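Long-range contacts in succinate-semialdehyde dehydrogenase (Streptococcus pyogenes MGAS1882, PDB 4OGD), which catalyses the oxidation of succinic semialdehyde to succinate, with NADP+ as the cofactor: residues A[232-238]-A[264-270]; A[247-252]-A[282-286]; A[255-261]-A[361-367]; A[311-315]-A[339-343]. All coordinates share one frame. Residues are numbered along the deposited sequence.

Contact 1: A[232-238]-A[264-270]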
loop_
_atom_site.group_PDB
_atom_site.type_symbol
_atom_site.label_atom_id
_atom_site.label_comp_id
_atom_site.label_asym_id
_atom_site.label_seq_id
_atom_site.Cartn_x
_atom_site.Cartn_y
_atom_site.Cartn_z
ATOM N N GLY A 232 9.008 16.950 -1.046
ATOM C CA GLY A 232 10.344 16.557 -0.640
ATOM C C GLY A 232 11.157 17.746 -0.168
ATOM O O GLY A 232 10.773 18.896 -0.366
ATOM N N ASP A 233 12.282 17.472 0.482
ATOM C CA ASP A 233 13.229 18.523 0.823
ATOM C C ASP A 233 14.604 17.957 0.507
ATOM O O ASP A 233 15.461 17.800 1.391
ATOM C CB ASP A 233 13.106 18.913 2.304
ATOM C CG ASP A 233 13.636 20.303 2.585
ATOM O OD1 ASP A 233 13.706 21.106 1.636
ATOM O OD2 ASP A 233 13.965 20.602 3.757
ATOM N N ASP A 234 14.793 17.628 -0.772
ATOM C CA ASP A 234 15.888 16.768 -1.201
ATOM C C ASP A 234 17.255 17.360 -0.913
ATOM O O ASP A 234 17.503 18.540 -1.172
ATOM C CB ASP A 234 15.787 16.469 -2.700
ATOM C CG ASP A 234 14.580 15.616 -3.061
ATOM O OD1 ASP A 234 13.857 15.128 -2.159
ATOM O OD2 ASP A 234 14.375 15.411 -4.273
ATOM N N ALA A 235 18.144 16.528 -0.389
ATOM C CA ALA A 235 19.524 16.946 -0.161
ATOM C C ALA A 235 20.379 16.686 -1.407
ATOM O O ALA A 235 20.423 15.562 -1.923
ATOM C CB ALA A 235 20.097 16.224 1.036
ATOM N N PHE A 236 21.054 17.739 -1.870
ATOM C CA PHE A 236 21.988 17.691 -2.987
ATOM C C PHE A 236 23.350 17.802 -2.305
ATOM O O PHE A 236 23.731 18.879 -1.844
ATOM C CB PHE A 236 21.681 18.892 -3.904
ATOM C CG PHE A 236 22.503 18.970 -5.184
ATOM C CD1 PHE A 236 23.871 19.204 -5.151
ATOM C CD2 PHE A 236 21.871 18.909 -6.427
ATOM C CE1 PHE A 236 24.610 19.321 -6.333
ATOM C CE2 PHE A 236 22.593 19.027 -7.613
ATOM C CZ PHE A 236 23.961 19.235 -7.572
ATOM N N ILE A 237 24.054 16.672 -2.202
ATOM C CA ILE A 237 25.253 16.567 -1.366
ATOM C C ILE A 237 26.518 16.620 -2.218
ATOM O O ILE A 237 26.736 15.767 -3.085
ATOM C CB ILE A 237 25.254 15.258 -0.567
ATOM C CG1 ILE A 237 23.922 15.063 0.166
ATOM C CG2 ILE A 237 26.423 15.239 0.418
ATOM C CD1 ILE A 237 23.813 13.725 0.891
ATOM N N ILE A 238 27.341 17.632 -1.971
ATOM C CA ILE A 238 28.568 17.834 -2.730
ATOM C C ILE A 238 29.746 17.223 -1.975
ATOM O O ILE A 238 30.201 17.776 -0.971
ATOM C CB ILE A 238 28.801 19.333 -2.980
ATOM C CG1 ILE A 238 27.584 19.942 -3.679
ATOM C CG2 ILE A 238 30.063 19.563 -3.809
ATOM C CD1 ILE A 238 27.680 21.428 -3.851
ATOM N N THR A 264 10.852 17.008 -6.215
ATOM C CA THR A 264 12.246 16.571 -6.266
ATOM C C THR A 264 13.220 17.705 -6.632
ATOM O O THR A 264 14.318 17.457 -7.151
ATOM C CB THR A 264 12.444 15.399 -7.263
ATOM O OG1 THR A 264 11.810 15.718 -8.509
ATOM C CG2 THR A 264 11.848 14.109 -6.708
ATOM N N SER A 265 12.836 18.947 -6.357
ATOM C CA SER A 265 13.773 20.063 -6.529
ATOM C C SER A 265 14.944 19.871 -5.565
ATOM O O SER A 265 14.802 19.232 -4.523
ATOM C CB SER A 265 13.083 21.398 -6.260
ATOM O OG SER A 265 13.859 22.487 -6.766
ATOM N N SER A 266 16.110 20.406 -5.914
ATOM C CA SER A 266 17.281 20.251 -5.052
ATOM C C SER A 266 17.271 21.314 -3.958
ATOM O O SER A 266 17.963 22.326 -4.058
ATOM C CB SER A 266 18.553 20.338 -5.894
ATOM O OG SER A 266 18.561 19.291 -6.859
ATOM N N LYS A 267 16.488 21.076 -2.909
ATOM C CA LYS A 267 16.133 22.143 -1.978
ATOM C C LYS A 267 17.166 22.405 -0.892
ATOM O O LYS A 267 17.277 23.527 -0.403
ATOM C CB LYS A 267 14.754 21.892 -1.356
ATOM C CG LYS A 267 13.665 21.710 -2.391
ATOM C CD LYS A 267 12.286 22.000 -1.816
ATOM C CE LYS A 267 11.187 21.800 -2.878
ATOM N NZ LYS A 267 10.711 20.368 -2.945
ATOM N N ARG A 268 17.912 21.379 -0.504
ATOM C CA ARG A 268 18.960 21.563 0.508
ATOM C C ARG A 268 20.309 21.193 -0.074
ATOM O O ARG A 268 20.625 20.015 -0.218
ATOM C CB ARG A 268 18.691 20.712 1.763
ATOM C CG ARG A 268 17.396 21.042 2.512
ATOM C CD ARG A 268 17.245 20.165 3.770
ATOM N NE ARG A 268 17.036 18.769 3.394
ATOM C CZ ARG A 268 17.538 17.726 4.044
ATOM N NH1 ARG A 268 18.284 17.901 5.132
ATOM N NH2 ARG A 268 17.299 16.504 3.598
ATOM N N PHE A 269 21.112 22.197 -0.406
ATOM C CA PHE A 269 22.468 21.935 -0.838
ATOM C C PHE A 269 23.323 21.718 0.391
ATOM O O PHE A 269 23.364 22.569 1.272
ATOM C CB PHE A 269 23.008 23.112 -1.648
ATOM C CG PHE A 269 22.376 23.247 -3.005
ATOM C CD1 PHE A 269 22.691 22.350 -4.020
ATOM C CD2 PHE A 269 21.468 24.265 -3.267
ATOM C CE1 PHE A 269 22.117 22.469 -5.284
ATOM C CE2 PHE A 269 20.879 24.386 -4.540
ATOM C CZ PHE A 269 21.209 23.487 -5.542
ATOM N N ILE A 270 23.983 20.572 0.464
ATOM C CA ILE A 270 24.821 20.267 1.615
ATOM C C ILE A 270 26.283 20.301 1.170
ATOM O O ILE A 270 26.686 19.538 0.297
ATOM C CB ILE A 270 24.423 18.913 2.212
ATOM C CG1 ILE A 270 22.957 18.972 2.667
ATOM C CG2 ILE A 270 25.309 18.560 3.389
ATOM C CD1 ILE A 270 22.464 17.682 3.302
HETATM O O HOH W 1 12.839 18.331 -2.886
HETATM O O HOH W 2 16.232 15.473 -6.174
#

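Contact 2: A[247-252]-A[282-286]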
loop_
_atom_site.group_PDB
_atom_site.type_symbol
_atom_site.label_atom_id
_atom_site.label_comp_id
_atom_site.label_asym_id
_atom_site.label_seq_id
_atom_site.Cartn_x
_atom_site.Cartn_y
_atom_site.Cartn_z
ATOM N N LEU A 247 29.337 20.267 -11.878
ATOM C CA LEU A 247 28.423 20.819 -10.885
ATOM C C LEU A 247 27.731 22.078 -11.397
ATOM O O LEU A 247 26.502 22.194 -11.356
ATOM C CB LEU A 247 29.184 21.128 -9.599
ATOM C CG LEU A 247 28.382 21.764 -8.471
ATOM C CD1 LEU A 247 27.242 20.854 -8.058
ATOM C CD2 LEU A 247 29.294 22.060 -7.288
ATOM N N GLU A 248 28.519 23.029 -11.885
ATOM C CA GLU A 248 27.959 24.300 -12.336
ATOM C C GLU A 248 26.886 24.101 -13.407
ATOM O O GLU A 248 25.875 24.801 -13.434
ATOM C CB GLU A 248 29.067 25.218 -12.862
ATOM C CG GLU A 248 28.551 26.544 -13.420
ATOM C CD GLU A 248 29.661 27.551 -13.658
ATOM O OE1 GLU A 248 30.837 27.226 -13.382
ATOM O OE2 GLU A 248 29.354 28.671 -14.111
ATOM N N LYS A 249 27.102 23.122 -14.273
ATOM C CA LYS A 249 26.219 22.913 -15.411
ATOM C C LYS A 249 24.827 22.407 -15.043
ATOM O O LYS A 249 23.895 22.542 -15.834
ATOM C CB LYS A 249 26.893 21.986 -16.423
ATOM C CG LYS A 249 28.151 22.620 -17.009
ATOM C CD LYS A 249 28.888 21.719 -17.975
ATOM C CE LYS A 249 29.971 22.525 -18.691
ATOM N NZ LYS A 249 30.733 21.717 -19.678
ATOM N N VAL A 250 24.677 21.836 -13.849
ATOM C CA VAL A 250 23.374 21.295 -13.462
ATOM C C VAL A 250 22.623 22.152 -12.448
ATOM O O VAL A 250 21.446 21.903 -12.176
ATOM C CB VAL A 250 23.472 19.846 -12.922
ATOM C CG1 VAL A 250 24.326 18.984 -13.841
ATOM C CG2 VAL A 250 24.011 19.826 -11.495
ATOM N N LEU A 251 23.280 23.173 -11.899
ATOM C CA LEU A 251 22.693 23.902 -10.771
ATOM C C LEU A 251 21.394 24.649 -11.089
ATOM O O LEU A 251 20.456 24.609 -10.290
ATOM C CB LEU A 251 23.707 24.847 -10.112
ATOM C CG LEU A 251 24.813 24.230 -9.254
ATOM C CD1 LEU A 251 25.709 25.335 -8.724
ATOM C CD2 LEU A 251 24.265 23.405 -8.087
ATOM N N TYR A 252 21.336 25.330 -12.237
ATOM C CA TYR A 252 20.146 26.105 -12.581
ATOM C C TYR A 252 18.930 25.185 -12.658
ATOM O O TYR A 252 17.909 25.432 -12.017
ATOM C CB TYR A 252 20.332 26.853 -13.908
ATOM C CG TYR A 252 19.296 27.934 -14.113
ATOM C CD1 TYR A 252 19.574 29.254 -13.793
ATOM C CD2 TYR A 252 18.031 27.629 -14.602
ATOM C CE1 TYR A 252 18.626 30.250 -13.968
ATOM C CE2 TYR A 252 17.073 28.611 -14.772
ATOM C CZ TYR A 252 17.378 29.919 -14.457
ATOM O OH TYR A 252 16.425 30.897 -14.631
ATOM N N LEU A 282 29.263 30.325 -6.402
ATOM C CA LEU A 282 28.821 29.620 -7.595
ATOM C C LEU A 282 27.302 29.652 -7.736
ATOM O O LEU A 282 26.781 29.949 -8.814
ATOM C CB LEU A 282 29.321 28.175 -7.590
ATOM C CG LEU A 282 28.920 27.349 -8.811
ATOM C CD1 LEU A 282 29.490 27.981 -10.068
ATOM C CD2 LEU A 282 29.412 25.926 -8.672
ATOM N N LEU A 283 26.586 29.347 -6.654
ATOM C CA LEU A 283 25.124 29.334 -6.713
ATOM C C LEU A 283 24.578 30.743 -6.975
ATOM O O LEU A 283 23.596 30.922 -7.704
ATOM C CB LEU A 283 24.527 28.736 -5.431
ATOM C CG LEU A 283 23.027 28.417 -5.503
ATOM C CD1 LEU A 283 22.778 27.269 -6.469
ATOM C CD2 LEU A 283 22.461 28.076 -4.128
ATOM N N THR A 284 25.238 31.743 -6.399
ATOM C CA THR A 284 24.891 33.137 -6.661
ATOM C C THR A 284 25.061 33.486 -8.140
ATOM O O THR A 284 24.182 34.106 -8.752
ATOM C CB THR A 284 25.739 34.085 -5.794
ATOM O OG1 THR A 284 25.432 33.858 -4.409
ATOM C CG2 THR A 284 25.437 35.542 -6.146
ATOM N N LYS A 285 26.184 33.067 -8.714
ATOM C CA LYS A 285 26.462 33.295 -10.131
ATOM C C LYS A 285 25.366 32.692 -11.000
ATOM O O LYS A 285 24.843 33.339 -11.912
ATOM C CB LYS A 285 27.808 32.674 -10.502
ATOM C CG LYS A 285 28.151 32.757 -11.988
ATOM C CD LYS A 285 29.369 31.905 -12.303
ATOM C CE LYS A 285 29.762 31.984 -13.761
ATOM N NZ LYS A 285 30.792 30.958 -14.077
ATOM N N VAL A 286 25.004 31.451 -10.698
ATOM C CA VAL A 286 23.991 30.736 -11.471
ATOM C C VAL A 286 22.610 31.388 -11.352
ATOM O O VAL A 286 21.904 31.574 -12.345
ATOM C CB VAL A 286 23.926 29.255 -11.022
ATOM C CG1 VAL A 286 22.663 28.580 -11.542
ATOM C CG2 VAL A 286 25.170 28.497 -11.488
#

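Contact 3: A[255-261]-A[361-367]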
loop_
_atom_site.group_PDB
_atom_site.type_symbol
_atom_site.label_atom_id
_atom_site.label_comp_id
_atom_site.label_asym_id
_atom_site.label_seq_id
_atom_site.Cartn_x
_atom_site.Cartn_y
_atom_site.Cartn_z
ATOM N N ARG A 255 17.555 23.579 -9.075
ATOM C CA ARG A 255 16.716 24.329 -8.139
ATOM C C ARG A 255 15.666 25.225 -8.795
ATOM O O ARG A 255 14.636 25.519 -8.185
ATOM C CB ARG A 255 17.562 25.144 -7.147
ATOM C CG ARG A 255 16.751 25.737 -5.981
ATOM C CD ARG A 255 15.891 24.671 -5.296
ATOM N NE ARG A 255 15.220 25.192 -4.109
ATOM C CZ ARG A 255 13.919 25.076 -3.861
ATOM N NH1 ARG A 255 13.128 24.440 -4.719
ATOM N NH2 ARG A 255 13.406 25.594 -2.749
ATOM N N LEU A 256 15.914 25.653 -10.034
ATOM C CA LEU A 256 15.059 26.651 -10.671
ATOM C C LEU A 256 14.131 26.138 -11.777
ATOM O O LEU A 256 13.272 26.873 -12.251
ATOM C CB LEU A 256 15.899 27.830 -11.181
ATOM C CG LEU A 256 16.695 28.559 -10.095
ATOM C CD1 LEU A 256 17.465 29.701 -10.710
ATOM C CD2 LEU A 256 15.767 29.093 -9.024
ATOM N N TYR A 257 14.294 24.883 -12.176
ATOM C CA TYR A 257 13.343 24.270 -13.101
ATOM C C TYR A 257 11.950 24.323 -12.479
ATOM O O TYR A 257 11.785 24.048 -11.279
ATOM C CB TYR A 257 13.760 22.831 -13.384
ATOM C CG TYR A 257 12.775 22.032 -14.195
ATOM C CD1 TYR A 257 11.793 21.277 -13.567
ATOM C CD2 TYR A 257 12.848 22.004 -15.581
ATOM C CE1 TYR A 257 10.896 20.540 -14.284
ATOM C CE2 TYR A 257 11.942 21.252 -16.320
ATOM C CZ TYR A 257 10.969 20.527 -15.656
ATOM O OH TYR A 257 10.045 19.775 -16.344
ATOM N N ASN A 258 10.959 24.697 -13.285
ATOM C CA ASN A 258 9.576 24.868 -12.827
ATOM C C ASN A 258 9.484 25.852 -11.661
ATOM O O ASN A 258 8.642 25.708 -10.773
ATOM C CB ASN A 258 8.930 23.513 -12.480
ATOM C CG ASN A 258 7.409 23.520 -12.630
ATOM O OD1 ASN A 258 6.835 24.341 -13.350
ATOM N ND2 ASN A 258 6.749 22.577 -11.960
ATOM N N ALA A 259 10.384 26.840 -11.681
ATOM C CA ALA A 259 10.515 27.849 -10.628
ATOM C C ALA A 259 10.653 27.245 -9.235
ATOM O O ALA A 259 10.245 27.848 -8.241
ATOM C CB ALA A 259 9.344 28.864 -10.683
ATOM N N GLY A 260 11.234 26.052 -9.167
ATOM C CA GLY A 260 11.477 25.395 -7.892
ATOM C C GLY A 260 10.277 24.656 -7.337
ATOM O O GLY A 260 10.353 24.081 -6.250
ATOM N N GLN A 261 9.177 24.653 -8.090
ATOM C CA GLN A 261 7.927 24.054 -7.637
ATOM C C GLN A 261 7.898 22.566 -7.977
ATOM O O GLN A 261 7.017 22.093 -8.698
ATOM C CB GLN A 261 6.753 24.776 -8.294
ATOM C CG GLN A 261 6.779 26.293 -8.077
ATOM C CD GLN A 261 5.696 26.997 -8.872
ATOM O OE1 GLN A 261 4.722 27.508 -8.309
ATOM N NE2 GLN A 261 5.853 27.020 -10.194
ATOM N N ILE A 361 10.301 24.488 0.788
ATOM C CA ILE A 361 9.935 25.738 0.125
ATOM C C ILE A 361 9.667 25.468 -1.356
ATOM O O ILE A 361 10.583 25.114 -2.113
ATOM C CB ILE A 361 11.039 26.801 0.250
ATOM C CG1 ILE A 361 11.352 27.099 1.719
ATOM C CG2 ILE A 361 10.597 28.092 -0.435
ATOM C CD1 ILE A 361 12.461 28.128 1.902
ATOM N N PHE A 362 8.411 25.628 -1.757
ATOM C CA PHE A 362 7.981 25.297 -3.118
ATOM C C PHE A 362 8.122 26.518 -4.027
ATOM O O PHE A 362 7.140 27.027 -4.586
ATOM C CB PHE A 362 6.533 24.785 -3.092
ATOM C CG PHE A 362 6.297 23.544 -3.919
ATOM C CD1 PHE A 362 5.392 23.556 -4.973
ATOM C CD2 PHE A 362 6.965 22.360 -3.627
ATOM C CE1 PHE A 362 5.151 22.398 -5.733
ATOM C CE2 PHE A 362 6.741 21.206 -4.371
ATOM C CZ PHE A 362 5.835 21.226 -5.432
ATOM N N GLY A 363 9.358 26.980 -4.166
ATOM C CA GLY A 363 9.669 28.137 -4.989
ATOM C C GLY A 363 11.160 28.225 -5.216
ATOM O O GLY A 363 11.905 27.326 -4.831
ATOM N N PRO A 364 11.616 29.320 -5.844
ATOM C CA PRO A 364 13.001 29.428 -6.310
ATOM C C PRO A 364 13.951 29.875 -5.215
ATOM O O PRO A 364 14.604 30.909 -5.356
ATOM C CB PRO A 364 12.912 30.511 -7.385
ATOM C CG PRO A 364 11.769 31.372 -6.942
ATOM C CD PRO A 364 10.778 30.442 -6.303
ATOM N N VAL A 365 14.032 29.095 -4.140
ATOM C CA VAL A 365 14.829 29.472 -2.986
ATOM C C VAL A 365 15.941 28.468 -2.741
ATOM O O VAL A 365 15.694 27.357 -2.270
ATOM C CB VAL A 365 13.961 29.602 -1.718
ATOM C CG1 VAL A 365 14.810 30.044 -0.538
ATOM C CG2 VAL A 365 12.817 30.582 -1.954
ATOM N N GLY A 366 17.170 28.861 -3.049
ATOM C CA GLY A 366 18.313 28.019 -2.763
ATOM C C GLY A 366 18.616 28.053 -1.275
ATOM O O GLY A 366 18.431 29.083 -0.626
ATOM N N GLU A 367 19.035 26.918 -0.722
ATOM C CA GLU A 367 19.396 26.843 0.696
ATOM C C GLU A 367 20.736 26.149 0.819
ATOM O O GLU A 367 20.919 25.055 0.293
ATOM C CB GLU A 367 18.338 26.056 1.471
ATOM C CG GLU A 367 16.926 26.598 1.317
ATOM C CD GLU A 367 15.881 25.564 1.669
ATOM O OE1 GLU A 367 16.136 24.762 2.590
ATOM O OE2 GLU A 367 14.821 25.533 0.999
HETATM O O HOH W 3 18.094 24.859 -2.723
HETATM O O HOH W 4 4.594 27.321 -5.617
#

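Contact 4: A[311-315]-A[339-343]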
loop_
_atom_site.group_PDB
_atom_site.type_symbol
_atom_site.label_atom_id
_atom_site.label_comp_id
_atom_site.label_asym_id
_atom_site.label_seq_id
_atom_site.Cartn_x
_atom_site.Cartn_y
_atom_site.Cartn_z
ATOM N N LYS A 311 2.841 32.392 -4.260
ATOM C CA LYS A 311 3.831 33.456 -4.113
ATOM C C LYS A 311 3.876 33.986 -2.678
ATOM O O LYS A 311 4.952 34.128 -2.096
ATOM C CB LYS A 311 3.559 34.593 -5.111
ATOM C CG LYS A 311 4.340 35.879 -4.808
ATOM C CD LYS A 311 4.258 36.873 -5.961
ATOM C CE LYS A 311 4.908 38.211 -5.594
ATOM N NZ LYS A 311 4.949 39.160 -6.761
ATOM N N ALA A 312 2.706 34.272 -2.111
ATOM C CA ALA A 312 2.632 34.757 -0.735
ATOM C C ALA A 312 3.279 33.776 0.235
ATOM O O ALA A 312 4.068 34.172 1.103
ATOM C CB ALA A 312 1.194 35.031 -0.336
ATOM N N ASP A 313 2.948 32.498 0.078
ATOM C CA ASP A 313 3.498 31.457 0.945
ATOM C C ASP A 313 5.021 31.372 0.863
ATOM O O ASP A 313 5.699 31.248 1.889
ATOM C CB ASP A 313 2.871 30.098 0.616
ATOM C CG ASP A 313 1.401 30.027 0.978
ATOM O OD1 ASP A 313 0.910 30.912 1.714
ATOM O OD2 ASP A 313 0.737 29.066 0.533
ATOM N N VAL A 314 5.561 31.437 -0.352
ATOM C CA VAL A 314 7.009 31.399 -0.532
ATOM C C VAL A 314 7.683 32.631 0.081
ATOM O O VAL A 314 8.696 32.511 0.761
ATOM C CB VAL A 314 7.415 31.239 -2.014
ATOM C CG1 VAL A 314 8.908 31.493 -2.192
ATOM C CG2 VAL A 314 7.071 29.840 -2.509
ATOM N N LEU A 315 7.103 33.807 -0.138
ATOM C CA LEU A 315 7.662 35.029 0.437
ATOM C C LEU A 315 7.629 34.973 1.960
ATOM O O LEU A 315 8.590 35.380 2.620
ATOM C CB LEU A 315 6.924 36.268 -0.069
ATOM C CG LEU A 315 7.117 36.595 -1.550
ATOM C CD1 LEU A 315 6.233 37.770 -1.958
ATOM C CD2 LEU A 315 8.568 36.868 -1.884
ATOM N N GLY A 339 2.041 39.468 -12.461
ATOM C CA GLY A 339 2.219 38.024 -12.432
ATOM C C GLY A 339 2.804 37.579 -11.105
ATOM O O GLY A 339 3.413 38.371 -10.398
ATOM N N HIS A 340 2.641 36.306 -10.762
ATOM C CA HIS A 340 3.035 35.848 -9.429
ATOM C C HIS A 340 4.527 35.542 -9.304
ATOM O O HIS A 340 4.918 34.441 -8.906
ATOM C CB HIS A 340 2.202 34.629 -9.039
ATOM C CG HIS A 340 0.741 34.792 -9.323
ATOM N ND1 HIS A 340 -0.002 35.835 -8.811
ATOM C CD2 HIS A 340 -0.107 34.059 -10.080
ATOM C CE1 HIS A 340 -1.249 35.731 -9.236
ATOM N NE2 HIS A 340 -1.340 34.662 -10.006
ATOM N N PHE A 341 5.365 36.526 -9.615
ATOM C CA PHE A 341 6.813 36.319 -9.659
ATOM C C PHE A 341 7.528 36.398 -8.305
ATOM O O PHE A 341 7.250 37.277 -7.482
ATOM C CB PHE A 341 7.463 37.316 -10.622
ATOM C CG PHE A 341 7.201 37.018 -12.074
ATOM C CD1 PHE A 341 7.945 36.057 -12.736
ATOM C CD2 PHE A 341 6.220 37.705 -12.773
ATOM C CE1 PHE A 341 7.718 35.774 -14.067
ATOM C CE2 PHE A 341 5.978 37.430 -14.112
ATOM C CZ PHE A 341 6.733 36.461 -14.761
ATOM N N VAL A 342 8.463 35.475 -8.101
ATOM C CA VAL A 342 9.388 35.505 -6.973
ATOM C C VAL A 342 10.794 35.399 -7.553
ATOM O O VAL A 342 11.069 34.515 -8.367
ATOM C CB VAL A 342 9.118 34.326 -5.997
ATOM C CG1 VAL A 342 10.182 34.260 -4.893
ATOM C CG2 VAL A 342 7.726 34.444 -5.394
ATOM N N MET A 343 11.692 36.306 -7.180
ATOM C CA MET A 343 13.042 36.231 -7.736
ATOM C C MET A 343 13.837 35.120 -7.065
ATOM O O MET A 343 13.577 34.784 -5.906
ATOM C CB MET A 343 13.783 37.573 -7.632
ATOM C CG MET A 343 14.557 37.792 -6.351
ATOM S SD MET A 343 15.566 39.295 -6.451
ATOM C CE MET A 343 17.003 38.696 -7.327
HETATM O O HOH W 5 2.409 39.655 -7.973
#

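Contact 1: A[232-238]-A[264-270]
Phe236 offers one face of its ring to the edge of Phe269 in a T-shaped pair, with centroids 5.0 Å apart, planes at 62° and Phe236 CG 3.5 Å from Phe269 CE1. The rings sit on paired residues of two parallel strands, 235-238 and 268-270, which flank helix 244-256 in a beta-alpha-beta unit of the aldehyde dehydrogenase fold. That helix covers the phenylalanine face, with Leu247 against Phe236 and Leu251 against Phe269. On the other face Ala235 CB meets Ile270 CD1 at 3.6 Å, and helix 374-382 closes over them. Between the strands a regular parallel ladder runs from Arg268 N to Asp234 O (2.9 Å), Phe236 N to Arg268 O (2.8 Å), Ile270 N to Phe236 O (2.9 Å) and Ile238 N to Ile270 O (3.0 Å).

At the N-terminal end of the pair, charged side chains take over. Arg268 NE donates to Asp233 O (2.7 Å), while Asp233 OD2 lies 3.6 Å from the same NE but well out of the guanidinium plane, so this salt bridge is one of charge alone. Lys267 NZ reaches Gly232 O at 3.0 Å and also pairs with Glu360. Asp234 turns OD1 to the backbone of Gly389; its OD2 accepts a hydrogen bond from a water (2.7 Å), which donates a second one to Thr264 O (2.9 Å).

Contact 2: A[247-252]-A[282-286]
Val286 is the residue most deeply covered here, its side chain directed at helix 247-252 and lodged against one turn of it. Val286 CG1 comes to 3.6 Å from Tyr252 N, 3.7 Å from Tyr252 CB and 4.1 Å from Leu251 CB, while Val286 CG2 lies 4.2 Å from Glu248 O. With chi1 near 180°, both methyls can meet the backbone of the facing helix as well as its side chains.

One turn earlier, Leu282 does the equivalent job: its CD2 meets Leu251 CD1 at 3.8 Å and Leu247 CD2 at 4.1 Å. The two segments cross at -51° with their axes 9.7 Å apart, close to the angle expected when i±4 ridges pack into grooves, and Leu282 and Val286 indeed form such a ridge. Both helices lie on the same face of the seven-stranded sheet of the aldehyde dehydrogenase fold, where Leu251 and Leu283 both rest on Phe269 of strand 268-272, and Leu247 on Phe236.

Glu248 shields the contact on the side turned toward solvent. Extended through chi1 and chi2, it carries its carboxylate across the gap, so that CD packs on Leu282 CD1 at 3.6 Å and OE2 forms a hydrogen-bonded salt bridge of 2.7 Å with Lys285 NZ. Lys285 stretches out in an all-trans conformation to meet it, and the charged pair spans the helices above the leucines.

Contact 3: A[255-261]-A[361-367]
An arginine head held mainly by main-chain carbonyls is the oddity here. Arg255, at the end of helix 244-256, donates from NE and NH2 to Val365 O, both at 2.9 Å, and from NH2 to Ile361 O, also 2.9 Å, so segment 361-367 curls round the guanidinium. Its NH1 turns back to Gly260 O in a weak bond of 3.2 Å and also reaches Ser265. Inverse gamma turns centred on Phe362 and Pro364 give the segment its tight curvature.

The chain after the helix is equally unusual: Asn258, Ala259 and Gly260 all have positive phi, making a left-handed turn. Gly260 can sit only 4.4 Å, CA to CA, from Gly363, because a beta carbon there would run into Gly363 O. Gly363 CA in turn meets Ala259 O at 3.3 Å. Leu256 CD2 packs on Pro364 CB (3.6 Å), and a water joins Gln261 OE1 (2.7 Å) to Phe362 O (2.8 Å). The Phe-Gly-Pro run and the Asn-Ala-Gly-Gln turn match aldehyde dehydrogenase family motifs, the first typically lining the cofactor pocket and the second leading to the nucleophilic cysteine.

Contact 4: A[311-315]-A[339-343]
Lys311 is fully extended, all four chi angles lying within 15° of 180°, and so runs from helix 308-323 along the backbone of segment 339-343. Its CD rests 3.6 Å from His340 C and its CG 3.7 Å from Val342 CG2, while NZ makes a weak hydrogen bond to Phe341 O at 3.1 Å. A water that accepts from Lys311 NZ (2.9 Å) also lies 2.9 Å from Gly339 O, bridging the amine to a second carbonyl. The segment belongs to the long connection between antiparallel strands 327-330 and 345-348, at the edge of the seven-stranded sheet, and the helix packs over it. An inverse gamma turn at His340 kinks the chain. From there the imidazole, with chi1 m, leads away from the helix, and Phe341 points away too, its ring meeting His337 edge-to-face. Val342 faces the helix instead; both it and Val314 adopt the t rotamer, and its CG1 lies 4.1 Å from Val314 CG1 and 4.3 Å from Leu315 CD2.

Overall arrangement
From the N terminus, segment 232-238 opens contact 1, and the chain passes through 247-252 and 255-261, which open contacts 2 and 3, before 264-270 closes contact 1. Contact 2 closes next at 282-286. Contact 3 stays open until 361-367, so contacts 1, 2 and 3 all cross one another, whereas contact 4 opens and closes wholly within the span of contact 3, in series with contacts 1 and 2. Helix 244-256 serves both contacts 2 and 3. Strands 268-272 and 365-371 are sheet neighbours, joined by Phe269 N and Glu367 O at 2.9 Å. Contact 4 meets contact 3 where Val314 CG2 approaches Phe362 O (3.5 Å), bringing helix 308-323 into the connected set.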